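Local coordinates for protein putative cytochrome P450 YjiB (Bacillus subtilis subsp. subtilis, PDB 4RM4) that probably acts as a cytochrome P450 monooxygenase, using heme iron and molecular oxygen to oxidise organic substrates, at residues K57-D62 against T297-H302; D117-K122 against S136-V141. All blocks are in the same frame, centred on the assembly; numbering follows the deposited sequence.

Contact 1: K57-D62 against T297-H302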
loop_
_atom_site.group_PDB
_atom_site.type_symbol
_atom_site.label_atom_id
_atom_site.label_comp_id
_atom_site.label_asym_id
_atom_site.label_seq_id
_atom_site.Cartn_x
_atom_site.Cartn_y
_atom_site.Cartn_z
ATOM N N LYS A 57 15.824 0.763 -8.005
ATOM C CA LYS A 57 15.862 1.972 -7.179
ATOM C C LYS A 57 16.182 3.205 -8.034
ATOM O O LYS A 57 15.612 4.288 -7.832
ATOM C CB LYS A 57 16.871 1.811 -6.037
ATOM C CG LYS A 57 16.704 2.840 -4.933
ATOM C CD LYS A 57 17.560 2.513 -3.728
ATOM C CE LYS A 57 17.271 3.455 -2.567
ATOM N NZ LYS A 57 18.023 3.004 -1.361
ATOM N N LYS A 58 17.065 3.036 -9.010
ATOM C CA LYS A 58 17.387 4.129 -9.923
ATOM C C LYS A 58 16.172 4.549 -10.751
ATOM O O LYS A 58 15.880 5.743 -10.865
ATOM C CB LYS A 58 18.538 3.749 -10.855
ATOM C CG LYS A 58 18.781 4.804 -11.942
ATOM C CD LYS A 58 20.190 4.716 -12.533
ATOM C CE LYS A 58 20.422 5.814 -13.578
ATOM N NZ LYS A 58 20.406 7.177 -12.984
ATOM N N VAL A 59 15.477 3.578 -11.345
ATOM C CA VAL A 59 14.284 3.885 -12.145
ATOM C C VAL A 59 13.267 4.675 -11.309
ATOM O O VAL A 59 12.788 5.725 -11.712
ATOM C CB VAL A 59 13.616 2.602 -12.717
ATOM C CG1 VAL A 59 12.236 2.904 -13.339
ATOM C CG2 VAL A 59 14.544 1.916 -13.746
ATOM N N VAL A 60 12.989 4.162 -10.123
ATOM C CA VAL A 60 11.940 4.677 -9.262
ATOM C C VAL A 60 12.295 6.055 -8.741
ATOM O O VAL A 60 11.443 6.922 -8.660
ATOM C CB VAL A 60 11.676 3.683 -8.105
ATOM C CG1 VAL A 60 10.825 4.316 -6.986
ATOM C CG2 VAL A 60 11.028 2.411 -8.673
ATOM N N GLY A 61 13.570 6.273 -8.440
ATOM C CA GLY A 61 13.996 7.523 -7.832
ATOM C C GLY A 61 14.432 8.626 -8.779
ATOM O O GLY A 61 14.459 9.810 -8.407
ATOM N N ASP A 62 14.785 8.261 -10.005
ATOM C CA ASP A 62 15.398 9.234 -10.892
ATOM C C ASP A 62 14.301 10.038 -11.588
ATOM O O ASP A 62 13.865 9.688 -12.680
ATOM C CB ASP A 62 16.307 8.526 -11.900
ATOM C CG ASP A 62 17.181 9.493 -12.684
ATOM O OD1 ASP A 62 16.725 10.620 -12.960
ATOM O OD2 ASP A 62 18.330 9.121 -13.014
ATOM N N THR A 297 18.134 6.428 -22.453
ATOM C CA THR A 297 19.127 6.226 -21.410
ATOM C C THR A 297 19.320 4.735 -21.152
ATOM O O THR A 297 18.530 3.915 -21.609
ATOM C CB THR A 297 18.738 6.941 -20.104
ATOM O OG1 THR A 297 19.859 6.943 -19.211
ATOM C CG2 THR A 297 17.557 6.252 -19.442
ATOM N N GLU A 298 20.370 4.378 -20.426
ATOM C CA GLU A 298 20.643 2.966 -20.196
ATOM C C GLU A 298 20.324 2.545 -18.775
ATOM O O GLU A 298 20.594 3.264 -17.820
ATOM C CB GLU A 298 22.093 2.626 -20.541
ATOM C CG GLU A 298 22.398 2.722 -22.026
ATOM C CD GLU A 298 23.819 2.304 -22.348
ATOM O OE1 GLU A 298 24.472 1.696 -21.467
ATOM O OE2 GLU A 298 24.273 2.585 -23.475
ATOM N N ILE A 299 19.738 1.364 -18.642
ATOM C CA ILE A 299 19.489 0.795 -17.335
ATOM C C ILE A 299 20.085 -0.599 -17.315
ATOM O O ILE A 299 19.732 -1.440 -18.132
ATOM C CB ILE A 299 17.987 0.735 -17.011
ATOM C CG1 ILE A 299 17.449 2.143 -16.735
ATOM C CG2 ILE A 299 17.744 -0.151 -15.803
ATOM C CD1 ILE A 299 18.004 2.768 -15.455
ATOM N N GLY A 300 21.013 -0.825 -16.392
ATOM C CA GLY A 300 21.722 -2.086 -16.318
ATOM C C GLY A 300 22.432 -2.408 -17.617
ATOM O O GLY A 300 22.606 -3.567 -17.955
ATOM N N GLY A 301 22.822 -1.372 -18.357
ATOM C CA GLY A 301 23.513 -1.567 -19.621
ATOM C C GLY A 301 22.608 -1.828 -20.815
ATOM O O GLY A 301 23.079 -2.235 -21.876
ATOM N N HIS A 302 21.308 -1.589 -20.651
ATOM C CA HIS A 302 20.355 -1.747 -21.741
ATOM C C HIS A 302 19.751 -0.391 -22.113
ATOM O O HIS A 302 19.326 0.362 -21.239
ATOM C CB HIS A 302 19.223 -2.705 -21.347
ATOM C CG HIS A 302 19.646 -4.137 -21.222
ATOM N ND1 HIS A 302 20.177 -4.659 -20.063
ATOM C CD2 HIS A 302 19.598 -5.158 -22.110
ATOM C CE1 HIS A 302 20.449 -5.942 -20.244
ATOM N NE2 HIS A 302 20.111 -6.267 -21.477
#
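Between 57-62 and 297-302, I299 does the touching for the hairpin, against K58 and V59, and it illustrates how a single aliphatic side chain can join a small hairpin to a helix. Two residues earlier, T297 is tied through backbone hydrogen bonds to I304 on the partner strand, and its side chain rests on L65 and F66. I299, on which F66 also packs, then projects toward the helix. Its CG1 stands beside the backbone N (chi1 -72°), and the second torsion swings the terminal methyl over so that I299 CD1 lies 4.0 Å from V59 CG2. The two side chains run at about a right angle; the branch of V59 that is used is the one beside its own backbone N, and V59 also reaches V310 and A312 of the larger sheet. The same methyl meets the lysine on its aliphatic portion, with I299 CD1 4.1 Å from K58 CG and equally far from K58 CD. K58 thus offers carbon to the hairpin and sends its charge onward: bent at the last torsion (chi4 66°), it places NZ 2.8 Å from D62 OD2 in a salt bridge one turn later, meeting that oxygen nearly end-on. G300 and G301 follow at the tip of the hairpin, both with positive phi, and the backbone angles of G301 call for glycine. They form a type I' turn closed by H302, whose N donates to I299 O at 3.0 Å while I299 N donates to H302 O at 2.8 Å. This is a beta hairpin with a two-residue type I' turn, set against helix 53-61, by its order in the chain the B helix, within the beta-rich part of the P450 fold.

Contact 2: D117-K122 against S136-V141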
loop_
_atom_site.group_PDB
_atom_site.type_symbol
_atom_site.label_atom_id
_atom_site.label_comp_id
_atom_site.label_asym_id
_atom_site.label_seq_id
_atom_site.Cartn_x
_atom_site.Cartn_y
_atom_site.Cartn_z
ATOM N N ASP A 117 -9.124 -2.776 18.527
ATOM C CA ASP A 117 -9.681 -3.574 19.618
ATOM C C ASP A 117 -11.131 -3.961 19.346
ATOM O O ASP A 117 -11.557 -5.061 19.686
ATOM C CB ASP A 117 -9.549 -2.853 20.961
ATOM C CG ASP A 117 -8.106 -2.663 21.377
ATOM O OD1 ASP A 117 -7.229 -3.366 20.826
ATOM O OD2 ASP A 117 -7.845 -1.819 22.260
ATOM N N GLU A 118 -11.881 -3.062 18.714
ATOM C CA GLU A 118 -13.290 -3.327 18.411
ATOM C C GLU A 118 -13.466 -4.418 17.362
ATOM O O GLU A 118 -14.374 -5.244 17.462
ATOM C CB GLU A 118 -14.003 -2.043 17.978
ATOM C CG GLU A 118 -14.050 -0.992 19.067
ATOM C CD GLU A 118 -15.022 0.129 18.759
ATOM O OE1 GLU A 118 -15.694 0.067 17.707
ATOM O OE2 GLU A 118 -15.114 1.072 19.576
ATOM N N LEU A 119 -12.591 -4.425 16.356
ATOM C CA LEU A 119 -12.615 -5.471 15.344
ATOM C C LEU A 119 -12.350 -6.823 15.982
ATOM O O LEU A 119 -13.072 -7.789 15.743
ATOM C CB LEU A 119 -11.564 -5.199 14.263
ATOM C CG LEU A 119 -11.949 -4.116 13.257
ATOM C CD1 LEU A 119 -10.737 -3.708 12.419
ATOM C CD2 LEU A 119 -13.086 -4.603 12.382
ATOM N N ILE A 120 -11.303 -6.877 16.794
ATOM C CA ILE A 120 -10.896 -8.116 17.440
ATOM C C ILE A 120 -12.009 -8.695 18.325
ATOM O O ILE A 120 -12.260 -9.905 18.310
ATOM C CB ILE A 120 -9.592 -7.927 18.239
ATOM C CG1 ILE A 120 -8.440 -7.607 17.277
ATOM C CG2 ILE A 120 -9.292 -9.171 19.059
ATOM C CD1 ILE A 120 -7.093 -7.378 17.938
ATOM N N GLN A 121 -12.689 -7.821 19.066
ATOM C CA GLN A 121 -13.776 -8.232 19.953
ATOM C C GLN A 121 -14.825 -9.078 19.243
ATOM O O GLN A 121 -15.392 -9.999 19.839
ATOM C CB GLN A 121 -14.436 -7.012 20.612
ATOM C CG GLN A 121 -13.740 -6.523 21.874
ATOM C CD GLN A 121 -14.210 -5.147 22.316
ATOM O OE1 GLN A 121 -14.736 -4.370 21.516
ATOM N NE2 GLN A 121 -14.014 -4.834 23.596
ATOM N N LYS A 122 -15.073 -8.775 17.971
ATOM C CA LYS A 122 -16.080 -9.490 17.192
ATOM C C LYS A 122 -15.722 -10.959 16.948
ATOM O O LYS A 122 -16.616 -11.798 16.822
ATOM C CB LYS A 122 -16.347 -8.783 15.854
ATOM C CG LYS A 122 -16.952 -7.392 15.970
ATOM C CD LYS A 122 -17.362 -6.858 14.596
ATOM C CE LYS A 122 -17.834 -5.414 14.662
ATOM N NZ LYS A 122 -19.069 -5.254 15.481
ATOM N N SER A 136 -8.049 -7.596 8.671
ATOM C CA SER A 136 -7.182 -6.740 7.852
ATOM C C SER A 136 -7.911 -5.976 6.746
ATOM O O SER A 136 -7.477 -4.888 6.386
ATOM C CB SER A 136 -6.002 -7.539 7.282
ATOM O OG SER A 136 -6.449 -8.506 6.362
ATOM N N TYR A 137 -9.001 -6.532 6.207
ATOM C CA TYR A 137 -9.804 -5.827 5.191
ATOM C C TYR A 137 -10.551 -4.590 5.736
ATOM O O TYR A 137 -10.427 -3.476 5.193
ATOM C CB TYR A 137 -10.752 -6.797 4.450
ATOM C CG TYR A 137 -12.006 -6.171 3.860
ATOM C CD1 TYR A 137 -11.931 -5.215 2.863
ATOM C CD2 TYR A 137 -13.268 -6.571 4.290
ATOM C CE1 TYR A 137 -13.086 -4.652 2.308
ATOM C CE2 TYR A 137 -14.425 -6.019 3.746
ATOM C CZ TYR A 137 -14.327 -5.060 2.760
ATOM O OH TYR A 137 -15.480 -4.518 2.224
ATOM N N PRO A 138 -11.318 -4.760 6.814
ATOM C CA PRO A 138 -12.059 -3.592 7.310
ATOM C C PRO A 138 -11.205 -2.514 7.992
ATOM O O PRO A 138 -11.565 -1.324 7.940
ATOM C CB PRO A 138 -13.020 -4.206 8.329
ATOM C CG PRO A 138 -12.331 -5.475 8.775
ATOM C CD PRO A 138 -11.686 -5.998 7.533
ATOM N N LEU A 139 -10.104 -2.910 8.619
ATOM C CA LEU A 139 -9.357 -1.988 9.477
ATOM C C LEU A 139 -8.912 -0.689 8.782
ATOM O O LEU A 139 -9.196 0.397 9.292
ATOM C CB LEU A 139 -8.184 -2.700 10.166
ATOM C CG LEU A 139 -7.251 -1.918 11.082
ATOM C CD1 LEU A 139 -7.995 -0.884 11.893
ATOM C CD2 LEU A 139 -6.522 -2.890 12.007
ATOM N N PRO A 140 -8.235 -0.787 7.622
ATOM C CA PRO A 140 -7.726 0.462 7.029
ATOM C C PRO A 140 -8.832 1.390 6.535
ATOM O O PRO A 140 -8.662 2.618 6.514
ATOM C CB PRO A 140 -6.891 -0.026 5.837
ATOM C CG PRO A 140 -6.487 -1.430 6.218
ATOM C CD PRO A 140 -7.690 -1.978 6.940
ATOM N N VAL A 141 -9.943 0.802 6.108
ATOM C CA VAL A 141 -11.096 1.579 5.655
ATOM C C VAL A 141 -11.707 2.388 6.784
ATOM O O VAL A 141 -12.001 3.576 6.615
ATOM C CB VAL A 141 -12.175 0.668 5.044
ATOM C CG1 VAL A 141 -13.433 1.479 4.706
ATOM C CG2 VAL A 141 -11.622 -0.042 3.806
#
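Both methyls of L119 do the touching here, one for each of two consecutive residues, P138 and L139, a compact case of a forked side chain bridging two neighbours near the start of the next helix. The apolar contacts across the two segments all involve this leucine. With CG beside the backbone N (chi1 -77°) and the second torsion extended, the fork opens toward helix 138-147. L119 CD1 settles at the root of L139, 3.6 Å from L139 CB and 3.7 Å from L139 CA, so it packs on the base of that residue and close to the helix backbone. The other methyl reaches the proline ring, with L119 CD2 3.8 Å from P138 CG and somewhat farther from P138 CB. CG of L139 is anti to its backbone N (chi1 179°), and its branch slants across L119, with L139 CD1 4.0 Å from L119 CD1. L139 also packs on I115 and T116, about one turn before L119 on helix 102-123, and on A362 of helix 352-369, while F135 adds to the cover of L119.

Polar bonds join neither segment to the other; they run within helix 102-123, where Q121 N donates to D117 O at 3.0 Å, or from 136-137 to other helices. S136 is fastened to helix 226-257 twice, its backbone O to T245 OG1 and its OG to S249 OG, and Y137 OH bonds D163 OD1. The prolines at 138 and 140 have no N-H to give. By their order in the chain, helices 102-123 and 138-147 correspond to D and E of the P450 fold, which pack with helices 226-257 and 352-369 in the conserved four-helix core.

The two contacts occupy opposite sides of the chain's centre: their own centres are 40 Å apart, and their nearest atoms remain about 22 Å from each other. In sequence, contact 2 falls wholly between the two halves of contact 1, so the long excursion from 57-62 to 297-302 takes in the helices of contact 2. Neither belongs to the annotated sites, yet both approach the heme from their own part of the fold, the side chain of V59 to about 9 Å and that of L139 to about 11 Å. The cofactor thus lies between the beta-rich and helical regions that they represent, and at those distances neither side chain touches it.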